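Local coordinates for protein CalU16 (Micromonospora echinospora, PDB 4FPW) that probably confers resistance to an enediyne antibiotic by self-sacrifice, being destroyed itself in place of more vital targets in the producing bacterium, at residues A20-I25 / E110-T115; I25-D30 / M130-L135; A31-V36 / D105-E110; L82-V87 / S94-R99. All coordinates share one frame; numbering follows the deposited sequence.

Contact 1: A20-I25 / E110-T115; sequences ARSIII and ELEHAT
Ile23 and His113 face each other as an antiparallel hydrogen-bonded pair, with Ile23 N 3.0 Å from His113 O and His113 N 3.1 Å from Ile23 O. Ile25 and Leu111 repeat the pattern one step along, Leu111 N donating to Ile25 O over 2.9 Å in a fairly straight bond (167°). These rungs join two long neighbouring strands of the antiparallel sheet in a helix-grip fold, the architecture of the Bet v 1-like clan. Between the rungs the non-hydrogen-bonded pairs come closer. Ile24 and Glu112 lie side by side and point the same way. Glu112 CG is anti to the backbone N (chi1 178°) and the chain runs on extended, bringing CD to 3.5 Å from Ile24 CG1. Next to them Ser22 and Ala114 touch through their CB atoms at 3.8 Å; the very short approach of Ser22 OG to Glu112 OE2 in the model is doubtful. The Glu112 carboxylate is also held from outside the pair by a salt bridge from OE1 to Arg99, which binds Glu110 with its other terminal nitrogen. The opposite face, with Ile23, Ile25, Leu111 and His113, turns toward helices: Ile23 and Ile25 rest on Trp173 of helix 161-177, and Leu111 on Trp128 of helix 118-138. The same tryptophan fixes the imidazole, its NE1 being hydrogen-bonded to His113 ND1.

Contact 2: I25-D30 / M130-L135; sequences IRQRYD and MALDFL
Leu132 lies against the carboxamide of Gln27, its CB 3.2 Å and its CD1 3.4 Å from Gln27 OE1, the two side chains meeting at a slant. This is sheet-to-helix packing within the helix-grip fold: strand 25-29 and helix segment 130-135 run almost parallel, 12° between their directions, with axes 11.1 Å apart at closest approach. Every second residue of the strand faces the helix, so Ile25, Gln27 and Tyr29 form a row under Leu132 and Leu135. Ile25 meets Leu132 tip to tip, CG2 against CD1 at 3.6 Å. At the other end of the row, Tyr29 sets its hydroxyl oxygen against a methyl of each leucine. It crosses Leu132 at about a right angle and runs slantwise past Leu135, whose CD2 comes to 3.7 Å from Tyr29 OH.

The polar ends of Gln27 and Tyr29 are paired within this layer: Tyr29 OH donates to Gln27 OE1 in a bond modelled as very short, whose exact length is therefore doubtful; it ties down the same oxygen that borders Leu132. Gln27 CG is anti to the carbonyl carbon (chi1 -61°), and an extended chain beyond it carries the amide to the helix. The other end of the amide works through solvent. Gln27 NE2 makes a weak hydrogen bond to a water molecule, which hands the link on to the helix. Asp133, also engaged in a salt bridge with Arg169 of helix 161-177, accepts from that water through OD1 at 3.1 Å.

Contact 3: A31-V36 / D105-E110; sequences APVDEV and DGTLLE
Val36 and Thr107 reach toward each other tip to tip, Val36 CG2 lying 3.4 Å from Thr107 CG2 in the model. The valine has CG1 anti to its backbone N (chi1 179°), which leaves CG2 beside that nitrogen and directed at the strand. Val33, one turn earlier, has the same branch arrangement, but its side chain runs slantwise past Thr107; with CG2 3.9 Å from Thr107 CB, it carries the firmer part of the packing. The threonine thus meets two valines of one short helix. Its own conformation is unusual: chi1 of 125° lies far from the staggered positions and leaves CG2 nearly eclipsing the backbone N. In this model CG2 also sits implausibly close to Ala31 O, and the exact rotation of the group is accordingly doubtful, an uncertainty that the approach to Val36 shares.

Backbone atoms meet beside this patch. Gly106 CA, with no side chain on it, approaches Ala31 O to 3.3 Å in a CA-H...O contact. Pro32 occupies the N-cap position; its carbonyl oxygen accepts from Val36 N at 3.1 Å, closing the first helical turn. Beyond the pair, Val36 also packs on Leu100 and Val33 on Glu102, so the helix spans two adjacent strands. A strand that leads through a short turn into a helix lying against the sheet, followed at once by a second short helix (43-49), is typical of the Bet v 1-like helix-grip fold.

Contact 4: L82-V87 / S94-R99; sequences LTISWV and SEVELR
Trp86 and Val96 cross obliquely, the valine's CG2 coming to 3.6 Å from Trp86 CE3. Trp86 CG is anti to the backbone N (chi1 -166°), and its CB sits 3.7 Å from Ser94 CB, its partner on the facing strand. Ile84 lies side by side with Val96, pointing the same way, with CG1 4.1 Å from Val96 CB, while Ile84 CD1 meets the edge of the indole in its plane. Leu82 and Leu98 continue this face of the beta hairpin. Beyond the two strands the indole meets His113 edge-to-face and also contacts the ring of Trp128, so this face looks toward helix 118-138.

The other face is polar. Thr83 is set at a slant to both Glu95 and Glu97, its methyl CG2 toward Glu95 CG and its hydroxyl toward Glu97, to which OG1 gives a weak hydrogen bond at OE1 (3.2 Å). The same Glu97 carboxylate takes Arg99 NE at OE2, a 2.6 Å salt bridge along its own strand, and OE1 also pairs with Arg81 and Arg13. Between the faces, Val96 N to Ile84 O (3.0 Å, 171°) is a nearly straight backbone bond. The chemistry is therefore two-sided: aliphatic and aromatic groups pack on the face turned to helix 118-138, while on the reverse face the buried Glu97 carboxylate is met by several arginines, which probably stabilise its negative charge.

Contacts 1 and 4 are laid out on the same sheet, their centres 9 Å apart; strands 94-103 and 106-115 are neighbours in it, Glu112 O lying 2.7 Å from Glu97 N. Contact 2 starts where contact 1 ends, sharing Ile25, and carries strand 20-29 under helix 118-138. Contact 3 shares Glu110 with contact 1 and has its centre 11 Å from that of contact 2, to which it is tied by Tyr29 N and Thr107 O at 2.8 Å. Contacts 2 and 4 do not touch, their nearest atoms being about 6 Å apart. Together they follow one curved sheet and the helices packed on it.

Contact 1: A20-I25 / E110-T115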
loop_
_atom_site.group_PDB
_atom_site.type_symbol
_atom_site.label_atom_id
_atom_site.label_comp_id
_atom_site.label_asym_id
_atom_site.label_seq_id
_atom_site.Cartn_x
_atom_site.Cartn_y
_atom_site.Cartn_z
ATOM N N ALA A 20 10.017 -6.807 -11.539
ATOM C CA ALA A 20 9.939 -5.529 -10.849
ATOM C C ALA A 20 10.722 -5.558 -9.544
ATOM O O ALA A 20 10.923 -6.625 -8.952
ATOM C CB ALA A 20 8.484 -5.178 -10.585
ATOM N N ARG A 21 11.179 -4.384 -9.115
ATOM C CA ARG A 21 11.655 -4.193 -7.729
ATOM C C ARG A 21 10.420 -3.759 -6.919
ATOM O O ARG A 21 9.317 -3.729 -7.461
ATOM C CB ARG A 21 12.769 -3.139 -7.654
ATOM C CG ARG A 21 13.714 -3.120 -8.855
ATOM C CD ARG A 21 15.163 -2.754 -8.543
ATOM N NE ARG A 21 15.341 -1.593 -7.677
ATOM C CZ ARG A 21 16.524 -1.060 -7.366
ATOM N NH1 ARG A 21 17.649 -1.555 -7.873
ATOM N NH2 ARG A 21 16.590 -0.012 -6.556
ATOM N N SER A 22 10.573 -3.429 -5.640
ATOM C CA SER A 22 9.416 -2.995 -4.849
ATOM C C SER A 22 9.725 -2.141 -3.619
ATOM O O SER A 22 10.819 -2.181 -3.034
ATOM C CB SER A 22 8.572 -4.200 -4.413
ATOM O OG SER A 22 9.338 -5.123 -3.662
ATOM N N ILE A 23 8.701 -1.374 -3.264
ATOM C CA ILE A 23 8.590 -0.613 -2.040
ATOM C C ILE A 23 8.038 -1.542 -0.991
ATOM O O ILE A 23 7.110 -2.306 -1.270
ATOM C CB ILE A 23 7.610 0.563 -2.259
ATOM C CG1 ILE A 23 8.387 1.869 -2.441
ATOM C CG2 ILE A 23 6.588 0.705 -1.132
ATOM C CD1 ILE A 23 9.601 1.766 -3.344
ATOM N N ILE A 24 8.606 -1.481 0.214
ATOM C CA ILE A 24 8.099 -2.263 1.335
ATOM C C ILE A 24 8.044 -1.376 2.571
ATOM O O ILE A 24 9.065 -0.847 3.007
ATOM C CB ILE A 24 8.969 -3.505 1.600
ATOM C CG1 ILE A 24 8.782 -4.537 0.481
ATOM C CG2 ILE A 24 8.585 -4.153 2.922
ATOM C CD1 ILE A 24 9.848 -5.616 0.445
ATOM N N ILE A 25 6.846 -1.230 3.125
ATOM C CA ILE A 25 6.602 -0.359 4.245
ATOM C C ILE A 25 6.148 -1.229 5.388
ATOM O O ILE A 25 5.230 -2.037 5.217
ATOM C CB ILE A 25 5.529 0.671 3.905
ATOM C CG1 ILE A 25 6.128 1.736 2.993
ATOM C CG2 ILE A 25 4.952 1.326 5.159
ATOM C CD1 ILE A 25 5.076 2.548 2.272
ATOM N N GLU A 110 2.451 -4.893 6.704
ATOM C CA GLU A 110 3.450 -4.794 5.650
ATOM C C GLU A 110 2.766 -4.511 4.327
ATOM O O GLU A 110 1.892 -5.265 3.893
ATOM C CB GLU A 110 4.306 -6.069 5.540
ATOM C CG GLU A 110 5.328 -6.193 6.667
ATOM C CD GLU A 110 6.433 -7.209 6.422
ATOM O OE1 GLU A 110 6.838 -7.858 7.416
ATOM O OE2 GLU A 110 6.919 -7.327 5.270
ATOM N N LEU A 111 3.166 -3.417 3.691
ATOM C CA LEU A 111 2.594 -3.043 2.427
ATOM C C LEU A 111 3.666 -2.904 1.382
ATOM O O LEU A 111 4.532 -2.026 1.493
ATOM C CB LEU A 111 1.796 -1.755 2.523
ATOM C CG LEU A 111 0.977 -1.510 1.247
ATOM C CD1 LEU A 111 -0.365 -0.922 1.622
ATOM C CD2 LEU A 111 1.690 -0.597 0.263
ATOM N N GLU A 112 3.571 -3.765 0.357
ATOM C CA GLU A 112 4.551 -3.839 -0.712
ATOM C C GLU A 112 3.888 -3.594 -2.047
ATOM O O GLU A 112 2.961 -4.310 -2.438
ATOM C CB GLU A 112 5.234 -5.211 -0.742
ATOM C CG GLU A 112 6.240 -5.342 -1.882
ATOM C CD GLU A 112 7.075 -6.602 -1.838
ATOM O OE1 GLU A 112 6.812 -7.508 -1.013
ATOM O OE2 GLU A 112 8.022 -6.671 -2.639
ATOM N N HIS A 113 4.390 -2.586 -2.738
ATOM C CA HIS A 113 3.958 -2.230 -4.069
ATOM C C HIS A 113 5.148 -2.474 -4.977
ATOM O O HIS A 113 6.219 -1.894 -4.785
ATOM C CB HIS A 113 3.567 -0.760 -4.101
ATOM C CG HIS A 113 2.809 -0.346 -5.328
ATOM N ND1 HIS A 113 1.819 0.610 -5.290
ATOM C CD2 HIS A 113 2.896 -0.739 -6.620
ATOM C CE1 HIS A 113 1.340 0.804 -6.501
ATOM N NE2 HIS A 113 1.971 -0.007 -7.324
ATOM N N ALA A 114 4.954 -3.363 -5.949
ATOM C CA ALA A 114 5.981 -3.724 -6.906
ATOM C C ALA A 114 5.626 -3.119 -8.250
ATOM O O ALA A 114 4.453 -3.104 -8.641
ATOM C CB ALA A 114 6.081 -5.235 -7.020
ATOM N N THR A 115 6.653 -2.640 -8.951
ATOM C CA THR A 115 6.508 -2.009 -10.251
ATOM C C THR A 115 7.839 -1.984 -10.981
ATOM O O THR A 115 8.881 -1.758 -10.366
ATOM C CB THR A 115 6.054 -0.558 -10.132
ATOM O OG1 THR A 115 6.293 0.104 -11.383
ATOM C CG2 THR A 115 6.819 0.179 -9.019
#

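Contact 2: I25-D30 / M130-L135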
loop_
_atom_site.group_PDB
_atom_site.type_symbol
_atom_site.label_atom_id
_atom_site.label_comp_id
_atom_site.label_asym_id
_atom_site.label_seq_id
_atom_site.Cartn_x
_atom_site.Cartn_y
_atom_site.Cartn_z
ATOM N N ILE A 25 6.846 -1.230 3.125
ATOM C CA ILE A 25 6.602 -0.359 4.245
ATOM C C ILE A 25 6.148 -1.229 5.388
ATOM O O ILE A 25 5.230 -2.037 5.217
ATOM C CB ILE A 25 5.529 0.671 3.905
ATOM C CG1 ILE A 25 6.128 1.736 2.993
ATOM C CG2 ILE A 25 4.952 1.326 5.159
ATOM C CD1 ILE A 25 5.076 2.548 2.272
ATOM N N ARG A 26 6.808 -1.064 6.539
ATOM C CA ARG A 26 6.502 -1.831 7.732
ATOM C C ARG A 26 6.173 -0.881 8.854
ATOM O O ARG A 26 6.939 0.045 9.151
ATOM C CB ARG A 26 7.684 -2.703 8.149
ATOM C CG ARG A 26 8.291 -3.542 7.022
ATOM C CD ARG A 26 9.201 -4.617 7.593
ATOM N NE ARG A 26 9.636 -5.575 6.577
ATOM C CZ ARG A 26 10.804 -5.557 5.932
ATOM N NH1 ARG A 26 11.729 -4.621 6.163
ATOM N NH2 ARG A 26 11.055 -6.506 5.038
ATOM N N GLN A 27 5.026 -1.122 9.470
ATOM C CA GLN A 27 4.513 -0.304 10.536
ATOM C C GLN A 27 3.792 -1.203 11.498
ATOM O O GLN A 27 3.087 -2.140 11.091
ATOM C CB GLN A 27 3.523 0.702 10.007
ATOM C CG GLN A 27 4.100 1.679 9.001
ATOM C CD GLN A 27 3.092 2.735 8.632
ATOM O OE1 GLN A 27 1.986 2.413 8.203
ATOM N NE2 GLN A 27 3.461 4.004 8.790
ATOM N N ARG A 28 3.967 -0.911 12.780
ATOM C CA ARG A 28 3.362 -1.705 13.805
ATOM C C ARG A 28 2.193 -0.912 14.344
ATOM O O ARG A 28 2.298 0.304 14.523
ATOM C CB ARG A 28 4.379 -2.004 14.897
ATOM C CG ARG A 28 4.189 -3.384 15.482
ATOM C CD ARG A 28 4.720 -3.479 16.891
ATOM N NE ARG A 28 3.803 -4.232 17.730
ATOM C CZ ARG A 28 3.936 -4.361 19.043
ATOM N NH1 ARG A 28 4.963 -3.786 19.671
ATOM N NH2 ARG A 28 3.035 -5.066 19.736
ATOM N N TYR A 29 1.070 -1.587 14.572
ATOM C CA TYR A 29 -0.063 -0.942 15.217
ATOM C C TYR A 29 -0.483 -1.690 16.452
ATOM O O TYR A 29 -0.376 -2.914 16.545
ATOM C CB TYR A 29 -1.260 -0.802 14.283
ATOM C CG TYR A 29 -0.931 -0.066 13.012
ATOM C CD1 TYR A 29 -0.918 1.326 12.969
ATOM C CD2 TYR A 29 -0.622 -0.761 11.857
ATOM C CE1 TYR A 29 -0.606 1.995 11.810
ATOM C CE2 TYR A 29 -0.305 -0.102 10.699
ATOM C CZ TYR A 29 -0.300 1.271 10.676
ATOM O OH TYR A 29 0.013 1.890 9.487
ATOM N N ASP A 30 -0.997 -0.892 17.380
ATOM C CA ASP A 30 -1.392 -1.286 18.720
ATOM C C ASP A 30 -2.875 -1.690 18.718
ATOM O O ASP A 30 -3.576 -1.532 19.715
ATOM C CB ASP A 30 -1.163 -0.054 19.609
ATOM C CG ASP A 30 -1.104 -0.365 21.078
ATOM O OD1 ASP A 30 -0.977 -1.549 21.471
ATOM O OD2 ASP A 30 -1.189 0.619 21.844
HETATM N N MSE A 130 1.998 8.476 2.958
HETATM C CA MSE A 130 1.052 9.564 3.239
HETATM C C MSE A 130 -0.266 8.966 3.632
HETATM O O MSE A 130 -0.907 9.395 4.596
HETATM C CB MSE A 130 0.795 10.436 2.016
HETATM C CG MSE A 130 2.038 11.142 1.471
HETATM SE SE MSE A 130 2.791 12.452 2.760
HETATM C CE MSE A 130 4.454 12.519 1.781
ATOM N N ALA A 131 -0.687 7.956 2.883
ATOM C CA ALA A 131 -1.959 7.298 3.134
ATOM C C ALA A 131 -1.971 6.533 4.453
ATOM O O ALA A 131 -2.975 6.550 5.176
ATOM C CB ALA A 131 -2.299 6.357 1.989
ATOM N N LEU A 132 -0.877 5.841 4.753
ATOM C CA LEU A 132 -0.778 5.105 6.008
ATOM C C LEU A 132 -0.786 6.046 7.227
ATOM O O LEU A 132 -1.193 5.627 8.307
ATOM C CB LEU A 132 0.434 4.171 6.003
ATOM C CG LEU A 132 0.217 2.963 5.076
ATOM C CD1 LEU A 132 1.521 2.236 4.823
ATOM C CD2 LEU A 132 -0.838 1.994 5.608
ATOM N N ASP A 133 -0.394 7.313 7.049
ATOM C CA ASP A 133 -0.601 8.326 8.106
ATOM C C ASP A 133 -2.049 8.372 8.529
ATOM O O ASP A 133 -2.342 8.373 9.725
ATOM C CB ASP A 133 -0.210 9.741 7.661
ATOM C CG ASP A 133 1.276 9.939 7.579
ATOM O OD1 ASP A 133 2.044 9.006 7.904
ATOM O OD2 ASP A 133 1.692 11.046 7.195
ATOM N N PHE A 134 -2.954 8.414 7.557
ATOM C CA PHE A 134 -4.368 8.551 7.870
ATOM C C PHE A 134 -4.956 7.244 8.414
ATOM O O PHE A 134 -5.859 7.273 9.249
ATOM C CB PHE A 134 -5.136 9.162 6.696
ATOM C CG PHE A 134 -4.808 10.621 6.496
ATOM C CD1 PHE A 134 -5.619 11.615 7.029
ATOM C CD2 PHE A 134 -3.633 11.007 5.840
ATOM C CE1 PHE A 134 -5.286 12.957 6.882
ATOM C CE2 PHE A 134 -3.302 12.343 5.686
ATOM C CZ PHE A 134 -4.126 13.318 6.210
ATOM N N LEU A 135 -4.414 6.105 7.998
ATOM C CA LEU A 135 -4.714 4.858 8.687
ATOM C C LEU A 135 -4.320 4.998 10.163
ATOM O O LEU A 135 -5.144 4.811 11.050
ATOM C CB LEU A 135 -3.987 3.681 8.038
ATOM C CG LEU A 135 -4.061 2.349 8.789
ATOM C CD1 LEU A 135 -5.498 1.910 9.040
ATOM C CD2 LEU A 135 -3.299 1.287 8.018
HETATM O O HOH W 1 3.045 6.188 7.276
#

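Contact 3: A31-V36 / D105-E110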
loop_
_atom_site.group_PDB
_atom_site.type_symbol
_atom_site.label_atom_id
_atom_site.label_comp_id
_atom_site.label_asym_id
_atom_site.label_seq_id
_atom_site.Cartn_x
_atom_site.Cartn_y
_atom_site.Cartn_z
ATOM N N ALA A 31 -3.357 -2.165 17.572
ATOM C CA ALA A 31 -4.702 -2.700 17.447
ATOM C C ALA A 31 -4.524 -4.136 17.007
ATOM O O ALA A 31 -3.452 -4.506 16.563
ATOM C CB ALA A 31 -5.490 -1.913 16.424
ATOM N N PRO A 32 -5.552 -4.967 17.164
ATOM C CA PRO A 32 -5.316 -6.339 16.752
ATOM C C PRO A 32 -5.531 -6.546 15.251
ATOM O O PRO A 32 -6.087 -5.682 14.574
ATOM C CB PRO A 32 -6.296 -7.153 17.607
ATOM C CG PRO A 32 -7.330 -6.187 18.093
ATOM C CD PRO A 32 -6.743 -4.808 18.015
ATOM N N VAL A 33 -5.059 -7.688 14.758
ATOM C CA VAL A 33 -5.112 -8.076 13.339
ATOM C C VAL A 33 -6.471 -7.888 12.670
ATOM O O VAL A 33 -6.544 -7.353 11.563
ATOM C CB VAL A 33 -4.678 -9.554 13.191
ATOM C CG1 VAL A 33 -5.164 -10.168 11.881
ATOM C CG2 VAL A 33 -3.166 -9.671 13.312
ATOM N N ASP A 34 -7.538 -8.341 13.322
ATOM C CA ASP A 34 -8.890 -8.218 12.756
ATOM C C ASP A 34 -9.236 -6.774 12.445
ATOM O O ASP A 34 -9.578 -6.425 11.319
ATOM C CB ASP A 34 -9.958 -8.771 13.707
ATOM C CG ASP A 34 -10.180 -10.241 13.532
ATOM O OD1 ASP A 34 -11.358 -10.637 13.361
ATOM O OD2 ASP A 34 -9.184 -11.003 13.560
ATOM N N GLU A 35 -9.150 -5.952 13.480
ATOM C CA GLU A 35 -9.523 -4.546 13.410
ATOM C C GLU A 35 -8.745 -3.865 12.300
ATOM O O GLU A 35 -9.303 -3.068 11.566
ATOM C CB GLU A 35 -9.247 -3.844 14.746
ATOM C CG GLU A 35 -10.086 -4.374 15.907
ATOM C CD GLU A 35 -9.796 -3.688 17.237
ATOM O OE1 GLU A 35 -9.466 -2.481 17.248
ATOM O OE2 GLU A 35 -9.903 -4.359 18.288
ATOM N N VAL A 36 -7.466 -4.196 12.179
ATOM C CA VAL A 36 -6.622 -3.601 11.159
ATOM C C VAL A 36 -7.056 -4.131 9.790
ATOM O O VAL A 36 -7.147 -3.368 8.840
ATOM C CB VAL A 36 -5.130 -3.894 11.411
ATOM C CG1 VAL A 36 -4.271 -3.287 10.321
ATOM C CG2 VAL A 36 -4.690 -3.360 12.770
ATOM N N ASP A 105 -0.351 -8.571 21.274
ATOM C CA ASP A 105 -1.685 -7.957 21.200
ATOM C C ASP A 105 -1.898 -7.028 19.984
ATOM O O ASP A 105 -3.023 -6.556 19.763
ATOM C CB ASP A 105 -1.979 -7.189 22.499
ATOM C CG ASP A 105 -0.890 -6.164 22.851
ATOM O OD1 ASP A 105 0.174 -6.149 22.193
ATOM O OD2 ASP A 105 -1.095 -5.384 23.809
ATOM N N GLY A 106 -0.840 -6.773 19.207
ATOM C CA GLY A 106 -0.893 -5.834 18.077
ATOM C C GLY A 106 -0.654 -6.475 16.714
ATOM O O GLY A 106 -0.764 -7.691 16.547
ATOM N N THR A 107 -0.334 -5.656 15.719
ATOM C CA THR A 107 -0.104 -6.174 14.359
ATOM C C THR A 107 1.065 -5.484 13.644
ATOM O O THR A 107 1.246 -4.272 13.793
ATOM C CB THR A 107 -1.406 -6.170 13.498
ATOM O OG1 THR A 107 -1.205 -5.450 12.277
ATOM C CG2 THR A 107 -2.562 -5.539 14.221
ATOM N N LEU A 108 1.863 -6.268 12.899
ATOM C CA LEU A 108 2.928 -5.716 12.036
ATOM C C LEU A 108 2.460 -5.616 10.577
ATOM O O LEU A 108 2.627 -6.541 9.789
ATOM C CB LEU A 108 4.252 -6.519 12.109
ATOM C CG LEU A 108 5.316 -6.117 11.033
ATOM C CD1 LEU A 108 5.640 -4.636 11.090
ATOM C CD2 LEU A 108 6.619 -6.906 11.064
ATOM N N LEU A 109 1.889 -4.482 10.208
ATOM C CA LEU A 109 1.441 -4.299 8.831
ATOM C C LEU A 109 2.630 -4.321 7.897
ATOM O O LEU A 109 3.700 -3.839 8.260
ATOM C CB LEU A 109 0.685 -2.980 8.691
ATOM C CG LEU A 109 0.332 -2.516 7.278
ATOM C CD1 LEU A 109 -1.033 -1.871 7.270
ATOM C CD2 LEU A 109 1.347 -1.533 6.716
ATOM N N GLU A 110 2.451 -4.893 6.704
ATOM C CA GLU A 110 3.450 -4.794 5.650
ATOM C C GLU A 110 2.766 -4.511 4.327
ATOM O O GLU A 110 1.892 -5.265 3.893
ATOM C CB GLU A 110 4.306 -6.069 5.540
ATOM C CG GLU A 110 5.328 -6.193 6.667
ATOM C CD GLU A 110 6.433 -7.209 6.422
ATOM O OE1 GLU A 110 6.838 -7.858 7.416
ATOM O OE2 GLU A 110 6.919 -7.327 5.270
#

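Contact 4: L82-V87 / S94-R99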
loop_
_atom_site.group_PDB
_atom_site.type_symbol
_atom_site.label_atom_id
_atom_site.label_comp_id
_atom_site.label_asym_id
_atom_site.label_seq_id
_atom_site.Cartn_x
_atom_site.Cartn_y
_atom_site.Cartn_z
ATOM N N LEU A 82 -3.513 -9.750 1.163
ATOM C CA LEU A 82 -4.328 -9.044 0.203
ATOM C C LEU A 82 -3.379 -8.703 -0.919
ATOM O O LEU A 82 -2.354 -8.055 -0.664
ATOM C CB LEU A 82 -4.883 -7.757 0.846
ATOM C CG LEU A 82 -6.191 -7.072 0.393
ATOM C CD1 LEU A 82 -5.937 -5.722 -0.262
ATOM C CD2 LEU A 82 -7.042 -7.962 -0.507
ATOM N N THR A 83 -3.664 -9.210 -2.125
ATOM C CA THR A 83 -2.943 -8.807 -3.323
ATOM C C THR A 83 -3.936 -8.313 -4.383
ATOM O O THR A 83 -5.010 -8.884 -4.583
ATOM C CB THR A 83 -2.096 -9.946 -3.909
ATOM O OG1 THR A 83 -1.387 -10.608 -2.858
ATOM C CG2 THR A 83 -1.094 -9.403 -4.952
ATOM N N ILE A 84 -3.553 -7.240 -5.053
ATOM C CA ILE A 84 -4.363 -6.632 -6.069
ATOM C C ILE A 84 -3.463 -6.088 -7.169
ATOM O O ILE A 84 -2.295 -5.753 -6.906
ATOM C CB ILE A 84 -5.191 -5.468 -5.506
ATOM C CG1 ILE A 84 -4.297 -4.407 -4.841
ATOM C CG2 ILE A 84 -6.217 -5.982 -4.531
ATOM C CD1 ILE A 84 -4.872 -3.015 -4.943
ATOM N N SER A 85 -4.003 -6.008 -8.385
ATOM C CA SER A 85 -3.294 -5.376 -9.505
ATOM C C SER A 85 -3.531 -3.897 -9.385
ATOM O O SER A 85 -4.379 -3.465 -8.624
ATOM C CB SER A 85 -3.802 -5.867 -10.882
ATOM O OG SER A 85 -5.102 -5.361 -11.187
ATOM N N TRP A 86 -2.792 -3.120 -10.152
ATOM C CA TRP A 86 -2.800 -1.688 -9.972
ATOM C C TRP A 86 -2.568 -1.001 -11.326
ATOM O O TRP A 86 -1.422 -0.899 -11.800
ATOM C CB TRP A 86 -1.721 -1.317 -8.957
ATOM C CG TRP A 86 -1.824 0.054 -8.444
ATOM C CD1 TRP A 86 -1.215 1.162 -8.944
ATOM C CD2 TRP A 86 -2.587 0.481 -7.319
ATOM N NE1 TRP A 86 -1.567 2.272 -8.208
ATOM C CE2 TRP A 86 -2.404 1.876 -7.197
ATOM C CE3 TRP A 86 -3.416 -0.183 -6.398
ATOM C CZ2 TRP A 86 -3.007 2.619 -6.195
ATOM C CZ3 TRP A 86 -4.002 0.549 -5.391
ATOM C CH2 TRP A 86 -3.794 1.943 -5.291
ATOM N N VAL A 87 -3.662 -0.549 -11.951
ATOM C CA VAL A 87 -3.575 0.061 -13.283
ATOM C C VAL A 87 -3.797 1.581 -13.214
ATOM O O VAL A 87 -4.727 2.043 -12.548
ATOM C CB VAL A 87 -4.448 -0.662 -14.368
ATOM C CG1 VAL A 87 -5.389 -1.718 -13.789
ATOM C CG2 VAL A 87 -5.196 0.334 -15.253
ATOM N N SER A 94 1.108 -2.543 -12.113
ATOM C CA SER A 94 1.813 -2.744 -10.856
ATOM C C SER A 94 1.080 -3.788 -10.053
ATOM O O SER A 94 0.045 -4.296 -10.477
ATOM C CB SER A 94 1.826 -1.445 -10.055
ATOM O OG SER A 94 2.565 -0.414 -10.687
ATOM N N GLU A 95 1.612 -4.093 -8.876
ATOM C CA GLU A 95 0.985 -5.056 -7.975
ATOM C C GLU A 95 1.254 -4.569 -6.578
ATOM O O GLU A 95 2.346 -4.084 -6.289
ATOM C CB GLU A 95 1.627 -6.413 -8.191
ATOM C CG GLU A 95 0.808 -7.643 -7.855
ATOM C CD GLU A 95 1.441 -8.879 -8.485
ATOM O OE1 GLU A 95 1.454 -8.945 -9.736
ATOM O OE2 GLU A 95 1.951 -9.762 -7.749
ATOM N N VAL A 96 0.250 -4.682 -5.720
ATOM C CA VAL A 96 0.339 -4.222 -4.353
ATOM C C VAL A 96 -0.080 -5.371 -3.437
ATOM O O VAL A 96 -0.982 -6.155 -3.779
ATOM C CB VAL A 96 -0.556 -2.993 -4.074
ATOM C CG1 VAL A 96 -0.092 -2.291 -2.793
ATOM C CG2 VAL A 96 -0.520 -1.999 -5.218
ATOM N N GLU A 97 0.571 -5.468 -2.270
ATOM C CA GLU A 97 0.258 -6.540 -1.339
ATOM C C GLU A 97 0.277 -6.064 0.083
ATOM O O GLU A 97 1.154 -5.298 0.492
ATOM C CB GLU A 97 1.225 -7.712 -1.485
ATOM C CG GLU A 97 0.757 -8.968 -0.774
ATOM C CD GLU A 97 1.721 -10.117 -0.932
ATOM O OE1 GLU A 97 1.727 -10.762 -2.001
ATOM O OE2 GLU A 97 2.486 -10.376 0.013
ATOM N N LEU A 98 -0.700 -6.528 0.839
ATOM C CA LEU A 98 -0.753 -6.231 2.234
ATOM C C LEU A 98 -0.678 -7.533 2.992
ATOM O O LEU A 98 -1.462 -8.435 2.718
ATOM C CB LEU A 98 -2.050 -5.521 2.569
ATOM C CG LEU A 98 -2.131 -5.097 4.038
ATOM C CD1 LEU A 98 -1.529 -3.713 4.207
ATOM C CD2 LEU A 98 -3.572 -5.130 4.515
ATOM N N ARG A 99 0.269 -7.614 3.931
ATOM C CA ARG A 99 0.349 -8.693 4.912
ATOM C C ARG A 99 0.248 -8.105 6.315
ATOM O O ARG A 99 0.997 -7.191 6.667
ATOM C CB ARG A 99 1.670 -9.449 4.804
ATOM C CG ARG A 99 2.031 -9.870 3.398
ATOM C CD ARG A 99 3.483 -10.316 3.296
ATOM N NE ARG A 99 4.034 -9.881 2.017
ATOM C CZ ARG A 99 4.841 -8.838 1.825
ATOM N NH1 ARG A 99 5.273 -8.103 2.841
ATOM N NH2 ARG A 99 5.248 -8.552 0.589
#